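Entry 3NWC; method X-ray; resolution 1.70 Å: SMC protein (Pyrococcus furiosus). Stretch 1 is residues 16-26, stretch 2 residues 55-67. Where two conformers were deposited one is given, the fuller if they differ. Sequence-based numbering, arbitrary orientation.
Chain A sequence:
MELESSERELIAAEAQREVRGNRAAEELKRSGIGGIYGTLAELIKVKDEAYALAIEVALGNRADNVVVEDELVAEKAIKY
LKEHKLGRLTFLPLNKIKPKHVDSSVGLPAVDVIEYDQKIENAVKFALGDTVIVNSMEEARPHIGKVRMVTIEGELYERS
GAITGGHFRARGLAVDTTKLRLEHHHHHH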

ATOM      1  N   GLN A  16      -0.694  -7.427  12.381  1.00 13.96           N
ATOM      2  CA  GLN A  16       0.358  -7.005  11.465  1.00 20.28           C
ATOM      3  C   GLN A  16       0.187  -5.554  11.057  1.00 21.41           C
ATOM      4  O   GLN A  16       1.167  -4.825  10.896  1.00 22.01           O
ATOM      5  CB  GLN A  16       0.436  -7.918  10.239  1.00 15.80           C
ATOM      6  CG  GLN A  16       0.656  -9.375  10.647  1.00 22.02           C
ATOM      7  CD  GLN A  16       1.109 -10.280   9.519  1.00 28.77           C
ATOM      8  OE1 GLN A  16       0.762 -10.075   8.370  1.00 28.45           O
ATOM      9  NE2 GLN A  16       1.916 -11.288   9.857  1.00 33.60           N
ATOM     10  N   ARG A  17      -1.053  -5.119  10.891  1.00 17.49           N
ATOM     11  CA  ARG A  17      -1.280  -3.726  10.540  0.67 18.86           C
ATOM     12  C   ARG A  17      -0.844  -2.793  11.667  1.00 22.53           C
ATOM     13  O   ARG A  17      -0.291  -1.726  11.418  1.00 26.10           O
ATOM     14  CB  ARG A  17      -2.745  -3.488  10.161  0.67 19.69           C
ATOM     15  CG  ARG A  17      -3.023  -2.063   9.729  0.67 23.70           C
ATOM     16  CD  ARG A  17      -4.311  -1.953   8.930  0.67 22.57           C
ATOM     17  NE  ARG A  17      -5.494  -2.360   9.686  0.67 22.25           N
ATOM     18  CZ  ARG A  17      -6.064  -1.637  10.646  0.67 18.37           C
ATOM     19  NH1 ARG A  17      -5.547  -0.472  11.005  0.67 23.97           N
ATOM     20  NH2 ARG A  17      -7.146  -2.087  11.257  0.67 20.40           N
ATOM     21  N   GLU A  18      -1.083  -3.202  12.906  1.00 19.86           N
ATOM     22  CA  GLU A  18      -0.643  -2.423  14.046  1.00 22.73           C
ATOM     23  C   GLU A  18       0.882  -2.230  14.040  1.00 29.68           C
ATOM     24  O   GLU A  18       1.353  -1.123  14.300  1.00 27.51           O
ATOM     25  CB  GLU A  18      -1.115  -3.067  15.359  1.00 32.67           C
ATOM     26  CG  GLU A  18      -0.707  -2.321  16.626  1.00 37.01           C
ATOM     27  OE1 GLU A  18      -2.971  -2.274  17.349  0.51 40.39           O
ATOM     28  OE2 GLU A  18      -1.447  -2.576  18.897  0.58 39.57           O
ATOM     29  N   VAL A  19       1.652  -3.276  13.722  1.00 26.20           N
ATOM     30  CA  VAL A  19       3.122  -3.153  13.717  1.00 30.92           C
ATOM     31  C   VAL A  19       3.631  -2.270  12.589  1.00 30.29           C
ATOM     32  O   VAL A  19       4.533  -1.458  12.778  1.00 34.40           O
ATOM     33  CB  VAL A  19       3.847  -4.525  13.615  1.00 29.03           C
ATOM     34  CG1 VAL A  19       3.216  -5.511  14.529  1.00 24.86           C
ATOM     35  CG2 VAL A  19       3.815  -5.047  12.192  1.00 40.72           C
ATOM     36  N   ARG A  20       3.071  -2.447  11.405  1.00 31.81           N
ATOM     37  CA  ARG A  20       3.330  -1.518  10.341  1.00 35.56           C
ATOM     38  C   ARG A  20       2.534  -0.314  10.825  1.00 44.83           C
ATOM     39  O   ARG A  20       1.981  -0.352  11.924  1.00 48.86           O
ATOM     40  CB  ARG A  20       2.827  -2.088   9.015  1.00 41.30           C
ATOM     41  CG  ARG A  20       3.451  -3.453   8.690  1.00 44.79           C
ATOM     42  CD  ARG A  20       3.162  -3.902   7.265  1.00 39.73           C
ATOM     43  NE  ARG A  20       3.991  -5.038   6.858  1.00 45.12           N
ATOM     44  CZ  ARG A  20       3.600  -6.311   6.911  1.00 43.46           C
ATOM     45  NH1 ARG A  20       2.388  -6.612   7.355  1.00 32.86           N
ATOM     46  NH2 ARG A  20       4.416  -7.284   6.516  1.00 36.08           N
ATOM     47  N   GLY A  21       2.477   0.764  10.065  1.00 47.86           N
ATOM     48  CA  GLY A  21       1.669   1.883  10.515  1.00 40.40           C
ATOM     49  C   GLY A  21       2.230   2.669  11.691  1.00 45.44           C
ATOM     50  O   GLY A  21       3.068   2.196  12.464  1.00 36.15           O
ATOM     51  N   ASN A  22       1.710   3.881  11.840  1.00 48.10           N
ATOM     52  CA  ASN A  22       2.349   4.930  12.620  1.00 46.77           C
ATOM     53  C   ASN A  22       1.328   5.651  13.507  1.00 40.60           C
ATOM     54  O   ASN A  22       0.360   6.230  13.008  1.00 47.37           O
ATOM     55  CB  ASN A  22       2.995   5.902  11.624  1.00 39.32           C
ATOM     56  CG  ASN A  22       3.563   7.130  12.278  1.00 45.84           C
ATOM     57  OD1 ASN A  22       3.687   7.199  13.505  1.00 38.31           O
ATOM     58  ND2 ASN A  22       3.918   8.122  11.455  1.00 29.48           N
ATOM     59  N   ARG A  23       1.537   5.611  14.820  1.00 47.67           N
ATOM     60  CA  ARG A  23       0.579   6.202  15.758  1.00 48.48           C
ATOM     61  C   ARG A  23       0.641   7.732  15.765  1.00 44.89           C
ATOM     62  O   ARG A  23       0.086   8.384  16.655  1.00 42.80           O
ATOM     63  CB  ARG A  23       0.796   5.651  17.172  1.00 54.43           C
ATOM     64  CG  ARG A  23      -0.327   5.957  18.153  1.00 53.90           C
ATOM     65  CD  ARG A  23      -0.007   5.431  19.548  1.00 60.87           C
ATOM     66  NE  ARG A  23      -0.279   4.001  19.679  1.00 56.40           N
ATOM     67  CZ  ARG A  23       0.546   3.038  19.282  1.00 60.07           C
ATOM     68  NH1 ARG A  23       1.705   3.346  18.712  1.00 59.31           N
ATOM     69  NH2 ARG A  23       0.211   1.765  19.447  1.00 50.82           N
ATOM     70  N   ALA A  24       1.307   8.297  14.763  1.00 38.47           N
ATOM     71  CA  ALA A  24       1.449   9.746  14.651  1.00 36.87           C
ATOM     72  C   ALA A  24       0.106  10.449  14.508  1.00 32.38           C
ATOM     73  O   ALA A  24      -0.015  11.628  14.833  1.00 30.86           O
ATOM     74  CB  ALA A  24       2.349  10.104  13.486  1.00 37.88           C
ATOM     75  N   ALA A  25      -0.897   9.733  14.013  1.00 37.16           N
ATOM     76  CA  ALA A  25      -2.221  10.316  13.850  1.00 33.83           C
ATOM     77  C   ALA A  25      -2.723  10.859  15.180  1.00 39.03           C
ATOM     78  O   ALA A  25      -3.403  11.884  15.225  1.00 36.80           O
ATOM     79  CB  ALA A  25      -3.196   9.297  13.283  1.00 36.06           C
ATOM     80  N   GLU A  26      -2.371  10.170  16.262  1.00 37.37           N
ATOM     81  CA  GLU A  26      -2.768  10.587  17.602  1.00 35.81           C
ATOM     82  C   GLU A  26      -2.114  11.903  18.019  1.00 38.60           C
ATOM     83  O   GLU A  26      -2.764  12.763  18.616  1.00 48.66           O
ATOM     84  CB  GLU A  26      -2.453   9.486  18.622  1.00 40.05           C
ATOM     85  CG  GLU A  26      -3.231   8.201  18.389  1.00 47.60           C
ATOM     86  CD  GLU A  26      -4.716   8.455  18.208  0.28 46.25           C
ATOM     87  OE1 GLU A  26      -5.369   8.880  19.185  0.50 45.65           O
ATOM     88  OE2 GLU A  26      -5.228   8.241  17.088  0.67 44.81           O
ATOM     89  N   ILE A  55     -13.314  -6.973   4.916  1.00 13.28           N
ATOM     90  CA  ILE A  55     -13.170  -5.526   5.035  1.00 13.55           C
ATOM     91  C   ILE A  55     -11.761  -5.131   5.509  1.00 14.79           C
ATOM     92  O   ILE A  55     -11.188  -4.163   5.010  1.00 16.19           O
ATOM     93  CB  ILE A  55     -14.246  -4.923   5.972  1.00 17.52           C
ATOM     94  CG1 ILE A  55     -15.628  -5.116   5.329  1.00 11.92           C
ATOM     95  CG2 ILE A  55     -13.985  -3.449   6.211  1.00 15.30           C
ATOM     96  CD1 ILE A  55     -15.681  -4.570   3.901  1.00 16.03           C
ATOM     97  N   GLU A  56     -11.213  -5.872   6.469  1.00 15.11           N
ATOM     98  CA  GLU A  56      -9.823  -5.633   6.878  1.00 13.68           C
ATOM     99  C   GLU A  56      -8.902  -5.726   5.664  1.00 16.44           C
ATOM    100  O   GLU A  56      -8.058  -4.848   5.446  1.00 15.91           O
ATOM    101  CB  GLU A  56      -9.398  -6.643   7.947  1.00 16.34           C
ATOM    102  CG  GLU A  56      -7.895  -6.637   8.272  1.00 17.54           C
ATOM    103  CD  GLU A  56      -7.432  -5.353   8.924  0.62 17.95           C
ATOM    104  OE1 GLU A  56      -8.222  -4.732   9.662  0.93 21.70           O
ATOM    105  OE2 GLU A  56      -6.265  -4.969   8.701  0.78 22.12           O
ATOM    106  N   VAL A  57      -9.047  -6.797   4.885  1.00 12.82           N
ATOM    107  CA  VAL A  57      -8.210  -6.996   3.697  1.00 16.47           C
ATOM    108  C   VAL A  57      -8.458  -5.926   2.626  1.00 19.49           C
ATOM    109  O   VAL A  57      -7.516  -5.377   2.025  1.00 17.87           O
ATOM    110  CB  VAL A  57      -8.407  -8.421   3.108  1.00 13.89           C
ATOM    111  CG1 VAL A  57      -7.732  -8.561   1.753  1.00 17.43           C
ATOM    112  CG2 VAL A  57      -7.906  -9.490   4.098  1.00 20.10           C
ATOM    113  N   ALA A  58      -9.722  -5.619   2.368  1.00 14.31           N
ATOM    114  CA  ALA A  58      -9.996  -4.670   1.294  1.00 16.45           C
ATOM    115  C   ALA A  58      -9.548  -3.242   1.625  1.00 17.25           C
ATOM    116  O   ALA A  58      -9.207  -2.460   0.724  1.00 16.31           O
ATOM    117  CB  ALA A  58     -11.476  -4.700   0.888  1.00 12.84           C
ATOM    118  N   LEU A  59      -9.592  -2.880   2.905  1.00 15.54           N
ATOM    119  CA  LEU A  59      -9.074  -1.581   3.330  1.00 16.18           C
ATOM    120  C   LEU A  59      -7.554  -1.581   3.278  1.00 21.42           C
ATOM    121  O   LEU A  59      -6.939  -0.628   2.808  1.00 20.36           O
ATOM    122  CB  LEU A  59      -9.503  -1.273   4.754  1.00 18.26           C
ATOM    123  CG  LEU A  59     -10.660  -0.339   5.054  1.00 28.07           C
ATOM    124  CD1 LEU A  59     -10.699  -0.076   6.549  1.00 23.35           C
ATOM    125  CD2 LEU A  59     -10.478   0.968   4.302  1.00 21.68           C
ATOM    126  N   GLY A  60      -6.948  -2.655   3.771  1.00 21.79           N
ATOM    127  CA  GLY A  60      -5.493  -2.740   3.816  1.00 22.45           C
ATOM    128  C   GLY A  60      -4.890  -1.510   4.473  1.00 24.95           C
ATOM    129  O   GLY A  60      -5.366  -1.065   5.524  1.00 21.67           O
ATOM    130  N   ASN A  61      -3.854  -0.949   3.856  1.00 24.27           N
ATOM    131  CA  ASN A  61      -3.166   0.209   4.425  0.71 28.18           C
ATOM    132  C   ASN A  61      -4.032   1.453   4.473  1.00 23.42           C
ATOM    133  O   ASN A  61      -3.737   2.401   5.197  1.00 22.92           O
ATOM    134  CB  ASN A  61      -1.892   0.528   3.642  0.71 31.08           C
ATOM    135  CG  ASN A  61      -0.773  -0.425   3.949  0.71 34.18           C
ATOM    136  OD1 ASN A  61      -0.807  -1.132   4.956  0.71 32.53           O
ATOM    137  ND2 ASN A  61       0.238  -0.449   3.089  0.71 39.09           N
ATOM    138  N   ARG A  62      -5.105   1.466   3.702  1.00 22.41           N
ATOM    139  CA  ARG A  62      -5.974   2.629   3.692  0.62 19.32           C
ATOM    140  C   ARG A  62      -6.561   2.855   5.075  1.00 17.66           C
ATOM    141  O   ARG A  62      -6.907   3.965   5.433  1.00 17.64           O
ATOM    142  CB  ARG A  62      -7.085   2.476   2.651  0.62 22.16           C
ATOM    143  CG  ARG A  62      -6.572   2.436   1.226  0.62 27.77           C
ATOM    144  CD  ARG A  62      -5.590   3.554   0.988  0.62 25.18           C
ATOM    145  NE  ARG A  62      -5.122   3.572  -0.390  0.62 29.26           N
ATOM    146  CZ  ARG A  62      -4.383   4.542  -0.911  0.62 25.83           C
ATOM    147  NH1 ARG A  62      -4.031   5.590  -0.170  0.62 15.37           N
ATOM    148  NH2 ARG A  62      -4.009   4.465  -2.180  0.62 26.54           N
ATOM    149  N   ALA A  63      -6.661   1.786   5.860  1.00 16.54           N
ATOM    150  CA  ALA A  63      -7.161   1.905   7.225  1.00 19.60           C
ATOM    151  C   ALA A  63      -6.381   2.956   8.022  1.00 20.06           C
ATOM    152  O   ALA A  63      -6.932   3.597   8.911  1.00 20.63           O
ATOM    153  CB  ALA A  63      -7.105   0.553   7.932  1.00 23.33           C
ATOM    154  N   ASP A  64      -5.107   3.148   7.689  1.00 18.45           N
ATOM    155  CA  ASP A  64      -4.253   4.097   8.409  1.00 17.72           C
ATOM    156  C   ASP A  64      -4.254   5.503   7.797  1.00 20.08           C
ATOM    157  O   ASP A  64      -3.635   6.421   8.337  1.00 16.72           O
ATOM    158  CB  ASP A  64      -2.801   3.598   8.450  1.00 25.17           C
ATOM    159  CG  ASP A  64      -2.681   2.169   8.942  0.15 26.70           C
ATOM    160  OD1 ASP A  64      -3.349   1.807   9.935  1.00 30.12           O
ATOM    161  OD2 ASP A  64      -1.908   1.406   8.327  0.82 29.50           O
ATOM    162  N   ASN A  65      -4.932   5.674   6.666  1.00 17.81           N
ATOM    163  CA  ASN A  65      -5.025   6.991   6.037  1.00 15.48           C
ATOM    164  C   ASN A  65      -5.865   7.935   6.894  1.00 15.45           C
ATOM    165  O   ASN A  65      -6.835   7.509   7.506  1.00 17.51           O
ATOM    166  CB  ASN A  65      -5.695   6.899   4.663  1.00 15.70           C
ATOM    167  CG  ASN A  65      -4.824   6.252   3.595  1.00 17.03           C
ATOM    168  OD1 ASN A  65      -5.194   6.267   2.416  1.00 16.00           O
ATOM    169  ND2 ASN A  65      -3.704   5.667   3.985  1.00 17.57           N
ATOM    170  N   VAL A  66      -5.493   9.216   6.924  1.00 15.60           N
ATOM    171  CA  VAL A  66      -6.145  10.200   7.783  1.00 16.77           C
ATOM    172  C   VAL A  66      -7.041  11.082   6.943  1.00 18.46           C
ATOM    173  O   VAL A  66      -6.578  11.710   5.999  1.00 17.60           O
ATOM    174  CB  VAL A  66      -5.118  11.115   8.488  1.00 21.05           C
ATOM    175  CG1 VAL A  66      -5.840  12.170   9.332  1.00 17.14           C
ATOM    176  CG2 VAL A  66      -4.171  10.297   9.376  1.00 19.46           C
ATOM    177  N   VAL A  67      -8.325  11.103   7.283  1.00 17.56           N
ATOM    178  CA  VAL A  67      -9.313  11.909   6.560  1.00 20.43           C
ATOM    179  C   VAL A  67      -9.262  13.355   7.062  1.00 18.28           C
ATOM    180  O   VAL A  67      -9.348  13.598   8.265  1.00 20.61           O
ATOM    181  CB  VAL A  67     -10.729  11.347   6.775  1.00 16.10           C
ATOM    182  CG1 VAL A  67     -11.788  12.207   6.046  1.00 18.69           C
ATOM    183  CG2 VAL A  67     -10.816   9.910   6.279  1.00 18.91           C
TER
HETATM  184  O   HOH W   1      -0.018  -0.828   8.907  1.00 35.67           O
HETATM  185  O   HOH W   2      -1.632   0.886  11.914  1.00 36.85           O
HETATM  186  O   HOH W   3      -2.381   6.144  10.884  1.00 30.50           O

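This contact is small, 324 Å² counting both sides, and it is organised around one arginine. Stretch 1 leaves its helix at Arg20 and runs on through a loop; stretch 2 ends its own helix, turns at Gly60, whose positive phi suits glycine, and passes through a 3-10 segment, 61-64, into a strand. The backbones keep their distance, with CA atoms 7.5 Å apart at Arg17 and Asn61 and 6.7 Å apart at Gly21 and Asp64, so side chains and water must fill the gap.

Arg17 covers the most surface. Its CB points toward stretch 2, and with chi1 and chi2 both t the chain extends before chi3 turns to p. The guanidinium then meets two carboxylates near its plane, where its N-H bonds point. Glu56 takes a paired salt bridge: NE of Arg17 donates to OE2 of Glu56 at 2.9 Å, and NH2 of Arg17 to OE1 of Glu56 at 3.3 Å. The CB of Glu56 points sideways, but chi2 in p helps bring its carboxylate within reach. The third bond, from NH1 of Arg17 to OD1 of Asp64, is weak at 3.3 Å. Over one guanidinium face lies a methyl, with CB of Ala63 3.6 Å from NH1 of Arg17, a nonpolar neighbour that leaves the edge free for the acids.

Asp64 also works through water. Water 1 donates to the Arg17 carbonyl O and to Asp64 OD2, and water 2 donates to the same carbonyl and to Asp64 OD1, so both carboxylate oxygens are tied to the backbone of the residue whose side chain Asp64 also binds. Beside them Gly21, again at positive phi, has no side chain; an ideal CB would be crowded by Arg17 O, at 3.2 Å.

Farther along, the chemistry turns apolar: CB of Ala25 rests 4.1 Å from CG2 of Val66.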